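PDB 2IHF: single-stranded DNA-binding protein from Thermus aquaticus, which binds single-stranded DNA and probably recruits partner proteins to their sites of action in DNA replication, recombination and repair. Local coordinates for residues Arg55-Gly60 / Glu96-Ala101; Gly199-Asp204 / Phe215-Glu220; Met1-Asn6 / Met134-Arg139. The protein carries 1 engineered substitution. All blocks are in the same frame, centred on the assembly; numbering follows the deposited sequence.

Contact 1 (Arg55-Gly60 / Glu96-Ala101); sequences RVRLLG and EVQVRA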
loop_
_atom_site.group_PDB
_atom_site.type_symbol
_atom_site.label_atom_id
_atom_site.label_comp_id
_atom_site.label_asym_id
_atom_site.label_seq_id
_atom_site.Cartn_x
_atom_site.Cartn_y
_atom_site.Cartn_z
ATOM N N ARG A 55 -8.916 -6.747 -15.038
ATOM C CA ARG A 55 -8.570 -8.143 -15.195
ATOM C C ARG A 55 -7.295 -8.320 -14.392
ATOM O O ARG A 55 -6.404 -7.466 -14.411
ATOM C CB ARG A 55 -8.303 -8.493 -16.662
ATOM C CG ARG A 55 -8.147 -9.991 -16.907
ATOM C CD ARG A 55 -7.568 -10.279 -18.274
ATOM N NE ARG A 55 -6.206 -9.768 -18.385
ATOM C CZ ARG A 55 -5.392 -10.012 -19.408
ATOM N NH1 ARG A 55 -5.805 -10.767 -20.425
ATOM N NH2 ARG A 55 -4.163 -9.508 -19.406
ATOM N N VAL A 56 -7.213 -9.427 -13.678
ATOM C CA VAL A 56 -6.039 -9.711 -12.875
ATOM C C VAL A 56 -5.539 -11.099 -13.254
ATOM O O VAL A 56 -6.325 -12.042 -13.342
ATOM C CB VAL A 56 -6.394 -9.650 -11.367
ATOM C CG1 VAL A 56 -5.249 -10.174 -10.537
ATOM C CG2 VAL A 56 -6.707 -8.209 -10.962
ATOM N N ARG A 57 -4.237 -11.226 -13.492
ATOM C CA ARG A 57 -3.677 -12.517 -13.869
ATOM C C ARG A 57 -2.792 -13.166 -12.821
ATOM O O ARG A 57 -1.790 -12.595 -12.400
ATOM C CB ARG A 57 -2.896 -12.406 -15.177
ATOM C CG ARG A 57 -2.117 -13.671 -15.503
ATOM C CD ARG A 57 -1.673 -13.692 -16.940
ATOM N NE ARG A 57 -2.820 -13.597 -17.832
ATOM C CZ ARG A 57 -2.731 -13.585 -19.159
ATOM N NH1 ARG A 57 -1.538 -13.667 -19.742
ATOM N NH2 ARG A 57 -3.829 -13.480 -19.899
ATOM N N LEU A 58 -3.185 -14.376 -12.422
ATOM C CA LEU A 58 -2.463 -15.194 -11.445
ATOM C C LEU A 58 -1.733 -16.271 -12.235
ATOM O O LEU A 58 -2.252 -16.778 -13.232
ATOM C CB LEU A 58 -3.439 -15.876 -10.482
ATOM C CG LEU A 58 -3.402 -15.566 -8.991
ATOM C CD1 LEU A 58 -4.326 -16.539 -8.272
ATOM C CD2 LEU A 58 -1.998 -15.703 -8.462
ATOM N N LEU A 59 -0.538 -16.628 -11.786
ATOM C CA LEU A 59 0.236 -17.639 -12.483
ATOM C C LEU A 59 0.717 -18.762 -11.585
ATOM O O LEU A 59 1.006 -18.565 -10.403
ATOM C CB LEU A 59 1.469 -17.013 -13.147
ATOM C CG LEU A 59 1.361 -16.041 -14.318
ATOM C CD1 LEU A 59 2.757 -15.595 -14.686
ATOM C CD2 LEU A 59 0.694 -16.699 -15.511
ATOM N N GLY A 60 0.791 -19.946 -12.181
ATOM C CA GLY A 60 1.299 -21.128 -11.513
ATOM C C GLY A 60 0.659 -21.663 -10.256
ATOM O O GLY A 60 -0.564 -21.772 -10.156
ATOM N N GLU A 96 -0.029 -3.224 -23.936
ATOM C CA GLU A 96 -1.038 -3.504 -22.925
ATOM C C GLU A 96 -0.477 -3.463 -21.511
ATOM O O GLU A 96 0.655 -3.880 -21.270
ATOM C CB GLU A 96 -1.671 -4.872 -23.162
ATOM C CG GLU A 96 -2.929 -5.069 -22.345
ATOM C CD GLU A 96 -3.781 -6.212 -22.843
ATOM O OE1 GLU A 96 -3.390 -7.378 -22.622
ATOM O OE2 GLU A 96 -4.836 -5.937 -23.463
ATOM N N VAL A 97 -1.285 -2.941 -20.589
ATOM C CA VAL A 97 -0.931 -2.861 -19.172
ATOM C C VAL A 97 -1.959 -3.701 -18.395
ATOM O O VAL A 97 -3.155 -3.402 -18.409
ATOM C CB VAL A 97 -0.957 -1.392 -18.652
ATOM C CG1 VAL A 97 -0.804 -1.370 -17.147
ATOM C CG2 VAL A 97 0.170 -0.587 -19.290
ATOM N N GLN A 98 -1.489 -4.757 -17.735
ATOM C CA GLN A 98 -2.366 -5.635 -16.961
ATOM C C GLN A 98 -1.833 -5.804 -15.554
ATOM O O GLN A 98 -0.633 -5.685 -15.305
ATOM C CB GLN A 98 -2.450 -7.037 -17.590
ATOM C CG GLN A 98 -1.064 -7.718 -17.762
ATOM C CD GLN A 98 -1.094 -9.254 -17.708
ATOM O OE1 GLN A 98 -1.906 -9.903 -18.369
ATOM N NE2 GLN A 98 -0.187 -9.831 -16.923
ATOM N N VAL A 99 -2.732 -6.098 -14.631
ATOM C CA VAL A 99 -2.317 -6.340 -13.268
ATOM C C VAL A 99 -1.918 -7.817 -13.177
ATOM O O VAL A 99 -2.679 -8.706 -13.547
ATOM C CB VAL A 99 -3.460 -6.047 -12.279
ATOM C CG1 VAL A 99 -3.011 -6.351 -10.864
ATOM C CG2 VAL A 99 -3.894 -4.599 -12.394
ATOM N N ARG A 100 -0.701 -8.062 -12.721
ATOM C CA ARG A 100 -0.206 -9.415 -12.526
ATOM C C ARG A 100 -0.295 -9.595 -11.016
ATOM O O ARG A 100 0.395 -8.904 -10.272
ATOM C CB ARG A 100 1.254 -9.505 -12.985
ATOM C CG ARG A 100 2.070 -10.649 -12.380
ATOM C CD ARG A 100 1.948 -11.924 -13.177
ATOM N NE ARG A 100 1.551 -13.030 -12.317
ATOM C CZ ARG A 100 2.273 -13.505 -11.305
ATOM N NH1 ARG A 100 3.458 -12.970 -11.023
ATOM N NH2 ARG A 100 1.789 -14.501 -10.556
ATOM N N ALA A 101 -1.161 -10.489 -10.554
ATOM C CA ALA A 101 -1.284 -10.726 -9.111
ATOM C C ALA A 101 -0.157 -11.603 -8.562
ATOM O O ALA A 101 0.130 -12.670 -9.099
ATOM C CB ALA A 101 -2.626 -11.378 -8.800
HETATM O O HOH W 1 -5.388 -5.575 -15.871
HETATM O O HOH W 2 0.883 -12.463 -18.531
#

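Contact 2 (Gly199-Asp204 / Phe215-Glu220); sequences GRLVND and FQTRVE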
loop_
_atom_site.group_PDB
_atom_site.type_symbol
_atom_site.label_atom_id
_atom_site.label_comp_id
_atom_site.label_asym_id
_atom_site.label_seq_id
_atom_site.Cartn_x
_atom_site.Cartn_y
_atom_site.Cartn_z
ATOM N N GLY A 199 -1.735 6.490 -6.321
ATOM C CA GLY A 199 -3.046 6.734 -6.892
ATOM C C GLY A 199 -3.931 5.519 -7.063
ATOM O O GLY A 199 -3.815 4.561 -6.302
ATOM N N ARG A 200 -4.812 5.582 -8.066
ATOM C CA ARG A 200 -5.772 4.530 -8.371
ATOM C C ARG A 200 -5.605 4.033 -9.801
ATOM O O ARG A 200 -5.197 4.778 -10.686
ATOM C CB ARG A 200 -7.201 5.060 -8.204
ATOM C CG ARG A 200 -7.423 5.750 -6.883
ATOM C CD ARG A 200 -8.890 6.041 -6.627
ATOM N NE ARG A 200 -9.127 6.721 -5.344
ATOM C CZ ARG A 200 -8.922 6.192 -4.134
ATOM N NH1 ARG A 200 -8.462 4.950 -4.002
ATOM N NH2 ARG A 200 -9.195 6.907 -3.048
ATOM N N LEU A 201 -5.944 2.769 -10.014
ATOM C CA LEU A 201 -5.863 2.155 -11.325
ATOM C C LEU A 201 -7.215 2.356 -12.015
ATOM O O LEU A 201 -8.239 1.910 -11.503
ATOM C CB LEU A 201 -5.573 0.666 -11.173
ATOM C CG LEU A 201 -5.086 -0.057 -12.423
ATOM C CD1 LEU A 201 -3.824 0.622 -12.933
ATOM C CD2 LEU A 201 -4.809 -1.511 -12.096
ATOM N N VAL A 202 -7.212 3.029 -13.168
ATOM C CA VAL A 202 -8.443 3.300 -13.926
ATOM C C VAL A 202 -8.352 2.843 -15.392
ATOM O O VAL A 202 -7.265 2.517 -15.885
ATOM C CB VAL A 202 -8.794 4.815 -13.897
ATOM C CG1 VAL A 202 -8.968 5.283 -12.467
ATOM C CG2 VAL A 202 -7.696 5.631 -14.587
ATOM N N ASN A 203 -9.489 2.827 -16.089
ATOM C CA ASN A 203 -9.518 2.397 -17.488
ATOM C C ASN A 203 -10.088 3.446 -18.422
ATOM O O ASN A 203 -10.693 4.422 -17.985
ATOM C CB ASN A 203 -10.355 1.124 -17.643
ATOM C CG ASN A 203 -9.691 -0.087 -17.034
ATOM O OD1 ASN A 203 -10.344 -0.892 -16.364
ATOM N ND2 ASN A 203 -8.386 -0.234 -17.273
ATOM N N ASP A 204 -9.888 3.213 -19.718
ATOM C CA ASP A 204 -10.388 4.084 -20.777
ATOM C C ASP A 204 -10.562 3.270 -22.056
ATOM O O ASP A 204 -9.679 2.429 -22.327
ATOM C CB ASP A 204 -9.411 5.229 -21.036
ATOM C CG ASP A 204 -10.001 6.580 -20.700
ATOM O OD1 ASP A 204 -11.055 6.939 -21.272
ATOM O OD2 ASP A 204 -9.403 7.284 -19.860
ATOM N N PHE A 215 -8.522 0.285 -25.778
ATOM C CA PHE A 215 -8.595 0.208 -24.326
ATOM C C PHE A 215 -7.269 0.635 -23.706
ATOM O O PHE A 215 -6.201 0.261 -24.200
ATOM C CB PHE A 215 -8.874 -1.256 -23.972
ATOM C CG PHE A 215 -9.221 -1.503 -22.538
ATOM C CD1 PHE A 215 -10.542 -1.395 -22.104
ATOM C CD2 PHE A 215 -8.240 -1.923 -21.636
ATOM C CE1 PHE A 215 -10.882 -1.712 -20.787
ATOM C CE2 PHE A 215 -8.564 -2.239 -20.327
ATOM C CZ PHE A 215 -9.888 -2.137 -19.897
ATOM N N GLN A 216 -7.326 1.436 -22.646
ATOM C CA GLN A 216 -6.103 1.818 -21.957
ATOM C C GLN A 216 -6.267 1.829 -20.445
ATOM O O GLN A 216 -7.216 2.407 -19.900
ATOM C CB GLN A 216 -5.573 3.186 -22.386
ATOM C CG GLN A 216 -4.181 3.406 -21.778
ATOM C CD GLN A 216 -3.621 4.807 -21.949
ATOM O OE1 GLN A 216 -4.235 5.793 -21.545
ATOM N NE2 GLN A 216 -2.431 4.895 -22.530
ATOM N N THR A 217 -5.337 1.162 -19.773
ATOM C CA THR A 217 -5.322 1.120 -18.324
ATOM C C THR A 217 -4.250 2.132 -17.921
ATOM O O THR A 217 -3.146 2.116 -18.469
ATOM C CB THR A 217 -4.931 -0.275 -17.822
ATOM O OG1 THR A 217 -5.936 -1.213 -18.219
ATOM C CG2 THR A 217 -4.798 -0.288 -16.311
ATOM N N ARG A 218 -4.583 3.034 -17.002
ATOM C CA ARG A 218 -3.614 4.024 -16.548
ATOM C C ARG A 218 -3.792 4.300 -15.053
ATOM O O ARG A 218 -4.670 3.737 -14.417
ATOM C CB ARG A 218 -3.758 5.320 -17.354
ATOM C CG ARG A 218 -4.846 6.259 -16.880
ATOM C CD ARG A 218 -4.744 7.565 -17.643
ATOM N NE ARG A 218 -5.988 7.891 -18.329
ATOM C CZ ARG A 218 -7.020 8.508 -17.764
ATOM N NH1 ARG A 218 -6.969 8.882 -16.486
ATOM N NH2 ARG A 218 -8.105 8.756 -18.483
ATOM N N VAL A 219 -2.943 5.154 -14.498
ATOM C CA VAL A 219 -3.007 5.497 -13.081
ATOM C C VAL A 219 -3.462 6.952 -12.887
ATOM O O VAL A 219 -2.957 7.860 -13.533
ATOM C CB VAL A 219 -1.613 5.301 -12.400
ATOM C CG1 VAL A 219 -1.640 5.827 -10.966
ATOM C CG2 VAL A 219 -1.212 3.827 -12.424
ATOM N N GLU A 220 -4.439 7.157 -12.007
ATOM C CA GLU A 220 -4.944 8.495 -11.700
ATOM C C GLU A 220 -4.240 8.858 -10.393
ATOM O O GLU A 220 -4.448 8.207 -9.373
ATOM C CB GLU A 220 -6.459 8.443 -11.486
ATOM C CG GLU A 220 -7.146 9.794 -11.461
ATOM C CD GLU A 220 -7.931 10.073 -12.740
ATOM O OE1 GLU A 220 -7.310 10.234 -13.814
ATOM O OE2 GLU A 220 -9.177 10.119 -12.675
#

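Contact 3 (Met1-Asn6 / Met134-Arg139); sequences MARGLN and MGNLTR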
loop_
_atom_site.group_PDB
_atom_site.type_symbol
_atom_site.label_atom_id
_atom_site.label_comp_id
_atom_site.label_asym_id
_atom_site.label_seq_id
_atom_site.Cartn_x
_atom_site.Cartn_y
_atom_site.Cartn_z
ATOM N N MET A 1 11.200 2.093 -5.319
ATOM C CA MET A 1 11.812 1.223 -4.279
ATOM C C MET A 1 13.271 1.630 -4.151
ATOM O O MET A 1 13.615 2.502 -3.353
ATOM C CB MET A 1 11.681 -0.250 -4.693
ATOM C CG MET A 1 12.223 -1.269 -3.691
ATOM S SD MET A 1 11.267 -2.819 -3.697
ATOM C CE MET A 1 11.692 -3.469 -5.275
ATOM N N ALA A 2 14.127 0.993 -4.938
ATOM C CA ALA A 2 15.551 1.317 -4.942
ATOM C C ALA A 2 15.692 2.404 -6.016
ATOM O O ALA A 2 16.774 2.961 -6.256
ATOM C CB ALA A 2 16.380 0.070 -5.308
ATOM N N ARG A 3 14.545 2.677 -6.639
ATOM C CA ARG A 3 14.356 3.647 -7.714
ATOM C C ARG A 3 13.017 3.272 -8.316
ATOM O O ARG A 3 12.042 3.988 -8.160
ATOM C CB ARG A 3 15.410 3.503 -8.802
ATOM C CG ARG A 3 15.018 4.184 -10.103
ATOM C CD ARG A 3 15.542 5.601 -10.148
ATOM N NE ARG A 3 14.771 6.525 -9.329
ATOM C CZ ARG A 3 13.518 6.880 -9.597
ATOM N NH1 ARG A 3 12.903 6.380 -10.661
ATOM N NH2 ARG A 3 12.883 7.745 -8.813
ATOM N N GLY A 4 12.978 2.133 -9.006
ATOM C CA GLY A 4 11.741 1.671 -9.615
ATOM C C GLY A 4 10.873 0.982 -8.576
ATOM O O GLY A 4 11.362 0.186 -7.780
ATOM N N LEU A 5 9.587 1.298 -8.560
ATOM C CA LEU A 5 8.677 0.689 -7.603
ATOM C C LEU A 5 7.386 0.459 -8.359
ATOM O O LEU A 5 6.966 1.295 -9.155
ATOM C CB LEU A 5 8.451 1.600 -6.391
ATOM C CG LEU A 5 7.603 1.022 -5.262
ATOM C CD1 LEU A 5 8.276 -0.219 -4.708
ATOM C CD2 LEU A 5 7.421 2.063 -4.182
ATOM N N ASN A 6 6.748 -0.672 -8.094
ATOM C CA ASN A 6 5.547 -1.042 -8.818
ATOM C C ASN A 6 4.696 -1.923 -7.917
ATOM O O ASN A 6 4.999 -3.097 -7.746
ATOM C CB ASN A 6 5.991 -1.814 -10.066
ATOM C CG ASN A 6 4.849 -2.239 -10.947
ATOM O OD1 ASN A 6 3.691 -2.247 -10.543
ATOM N ND2 ASN A 6 5.179 -2.612 -12.168
ATOM N N MET A 134 7.068 4.347 -8.770
ATOM C CA MET A 134 8.215 5.235 -8.697
ATOM C C MET A 134 9.011 4.926 -9.952
ATOM O O MET A 134 9.240 3.760 -10.285
ATOM C CB MET A 134 9.043 5.000 -7.431
ATOM C CG MET A 134 10.197 5.982 -7.273
ATOM S SD MET A 134 10.667 6.341 -5.550
ATOM C CE MET A 134 10.309 4.796 -4.719
ATOM N N GLY A 135 9.385 5.970 -10.675
ATOM C CA GLY A 135 10.140 5.769 -11.891
ATOM C C GLY A 135 10.618 7.092 -12.437
ATOM O O GLY A 135 10.749 8.063 -11.693
ATOM N N ASN A 136 10.857 7.136 -13.743
ATOM C CA ASN A 136 11.349 8.343 -14.393
ATOM C C ASN A 136 10.498 8.681 -15.609
ATOM O O ASN A 136 10.081 7.790 -16.350
ATOM C CB ASN A 136 12.804 8.129 -14.799
ATOM C CG ASN A 136 13.735 8.072 -13.599
ATOM O OD1 ASN A 136 14.116 9.103 -13.058
ATOM N ND2 ASN A 136 14.091 6.869 -13.171
ATOM N N LEU A 137 10.238 9.969 -15.812
ATOM C CA LEU A 137 9.428 10.398 -16.943
ATOM C C LEU A 137 10.108 10.043 -18.257
ATOM O O LEU A 137 11.309 10.244 -18.425
ATOM C CB LEU A 137 9.165 11.908 -16.880
ATOM C CG LEU A 137 8.493 12.455 -15.616
ATOM C CD1 LEU A 137 8.090 13.899 -15.866
ATOM C CD2 LEU A 137 7.272 11.630 -15.250
ATOM N N THR A 138 9.324 9.494 -19.179
ATOM C CA THR A 138 9.816 9.103 -20.490
ATOM C C THR A 138 9.593 10.230 -21.490
ATOM O O THR A 138 9.966 10.115 -22.656
ATOM C CB THR A 138 9.104 7.839 -21.007
ATOM O OG1 THR A 138 7.691 8.060 -21.021
ATOM C CG2 THR A 138 9.428 6.645 -20.131
ATOM N N ARG A 139 8.974 11.315 -21.025
ATOM C CA ARG A 139 8.699 12.483 -21.861
ATOM C C ARG A 139 8.279 13.679 -21.010
ATOM O O ARG A 139 8.013 13.543 -19.819
ATOM C CB ARG A 139 7.598 12.165 -22.883
ATOM C CG ARG A 139 6.219 11.839 -22.308
ATOM C CD ARG A 139 5.198 11.723 -23.440
ATOM N NE ARG A 139 3.819 11.776 -22.963
ATOM C CZ ARG A 139 3.162 10.743 -22.453
ATOM N NH1 ARG A 139 3.754 9.564 -22.355
ATOM N NH2 ARG A 139 1.916 10.899 -22.032
#

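Contact 1 (Arg55-Gly60 / Glu96-Ala101)
E96 meets the 55-60 segment at long range: its OE1 lies 3.9 Å from R55 NH2, a long, purely electrostatic pairing, since the oxygen stands off the plane of the guanidinium. Q98 follows. With its CG set between the backbone N and the carbonyl carbon (chi1 56°), the rest of the chain runs on extended and brings the amide oxygen close to the guanidinium groups of R55 and R57. Its OE1 is 2.5 Å from R55 NH2, a doubtful approach whose angle does not suit a hydrogen bond. The same oxygen sits over the centre of the R57 guanidinium, 3.7 Å above its plane, the two groups being turned 90° apart. A water joins R57 NH1 to Q98 NE2, weakly on the amide side, while the NE of R57 is held in a salt bridge by D31. V99 brings the ladder: R57 N donates to V99 O at 3.0 Å and 168°, and a second water links V99 N to R55 O. R100 bends its chain so that NE comes 3.6 Å from L59 CG, with CD1 of L59 over one guanidinium face; NE also gives R57 O a weak bond. A101 N is the main donor to that carbonyl, at 2.9 Å, from above its plane. On the opposite face of the sheet from R57 and R100, A101 CB presses tightly on V56 CG1 at 3.4 Å, whereas A101 O is buried without a partner. Parallel pairing of the third and fifth strands is what closes an OB-fold barrel. Here strand 47-59 also pairs with strand 28-41, strand 95-107 with strand 75-86, and V56 and A101 both pack on V78.

Contact 2 (Gly199-Asp204 / Phe215-Glu220)
The carbonyl oxygen of D204 is gripped twice: Q216 N donates to it at 2.6 Å and 161°, in the carbonyl plane, and F215 CA adds a C-H...O contact. It belongs to the antiparallel pairing of the fourth and fifth strands of the second OB fold. R200 with E220 and V202 with R218 are hydrogen-bonded pairs, the V202 N to R218 O bond being nearly straight at 2.9 Å and 170°. The non-hydrogen-bonded pairs alternate with them, L201 with V219 between the two, N203 with T217 beyond V202. L201 CD1 reaches diagonally to T217 CG2 at 3.6 Å, on the face where L201 and V219 pack on V131 and L82. The amide of N203 lies obliquely beside the F215 ring, its CG 3.5 Å from CZ with the planes 41° apart, and ND2 is 2.8 Å from T217 OG1. An alanine here removes the amide, so the F215 ring would probably be less restrained and T217 OG1 left without its close neighbour. The opposite face carries a salt-bridge network: R218 NH2 meets D204 OD2 at a doubtfully short distance, and R218 NH1 stands 3.0 Å from E220 OE1, at the guanidinium edge.

Contact 3 (Met1-Asn6 / Met134-Arg139)
L5 and M134 face each other as an antiparallel hydrogen-bonded pair, a bridge between the first strands of the two OB folds within a single chain. Two backbone bonds define the pair: L5 N to M134 O at 3.0 Å and M134 N to L5 O at 3.1 Å, each with an angle of 155° at the hydrogen. The same carbonyl of M134 also receives a C-H...O contact from G4 CA at 3.3 Å. This is the close-packed part. The two CB atoms of L5 and M134 are 3.6 Å apart, on one face of the sheet. Beyond CB the placement of the M134 side chain is doubtful, so the evidence for apolar packing rests on this CB pair. The second subunit covers this part, with its E79 against L5 and its D105 against M134.

The other end is looser. M1 is poorly ordered, so its approach to the M134 methyl is doubtful, although it also packs on F103 of the second subunit. R3, partly exposed, has a CB that points away from the 134-139 segment, yet its chain, bent at its second and third torsions, brings the guanidinium back to the 134-136 backbone. That return ends in one weak bond, R3 NH1 to G135 O at 2.9 Å, the oxygen lying at the guanidinium edge.

How the contacts relate
From the N terminus, residues 1-6 open the longest of the three loops, which contact 3 closes 128 residues later at 134-139. Contact 1 is nested inside it, pairing 55-60 with 96-101 across the helix 61-66 and strand 75-86 and closing the first barrel. Contact 2 comes later still, in series with both, and joins two strands of the second barrel across a short, partly unmodelled connection. Contact 3 therefore ties the two barrels together, while contacts 1 and 2 work within one barrel each. Contacts 1 and 2 also touch: their centres are 15 Å apart, and V99 CG2 lies 3.2 Å from L201 CD2. Contact 3 stays about 7 Å from either at the nearest atoms.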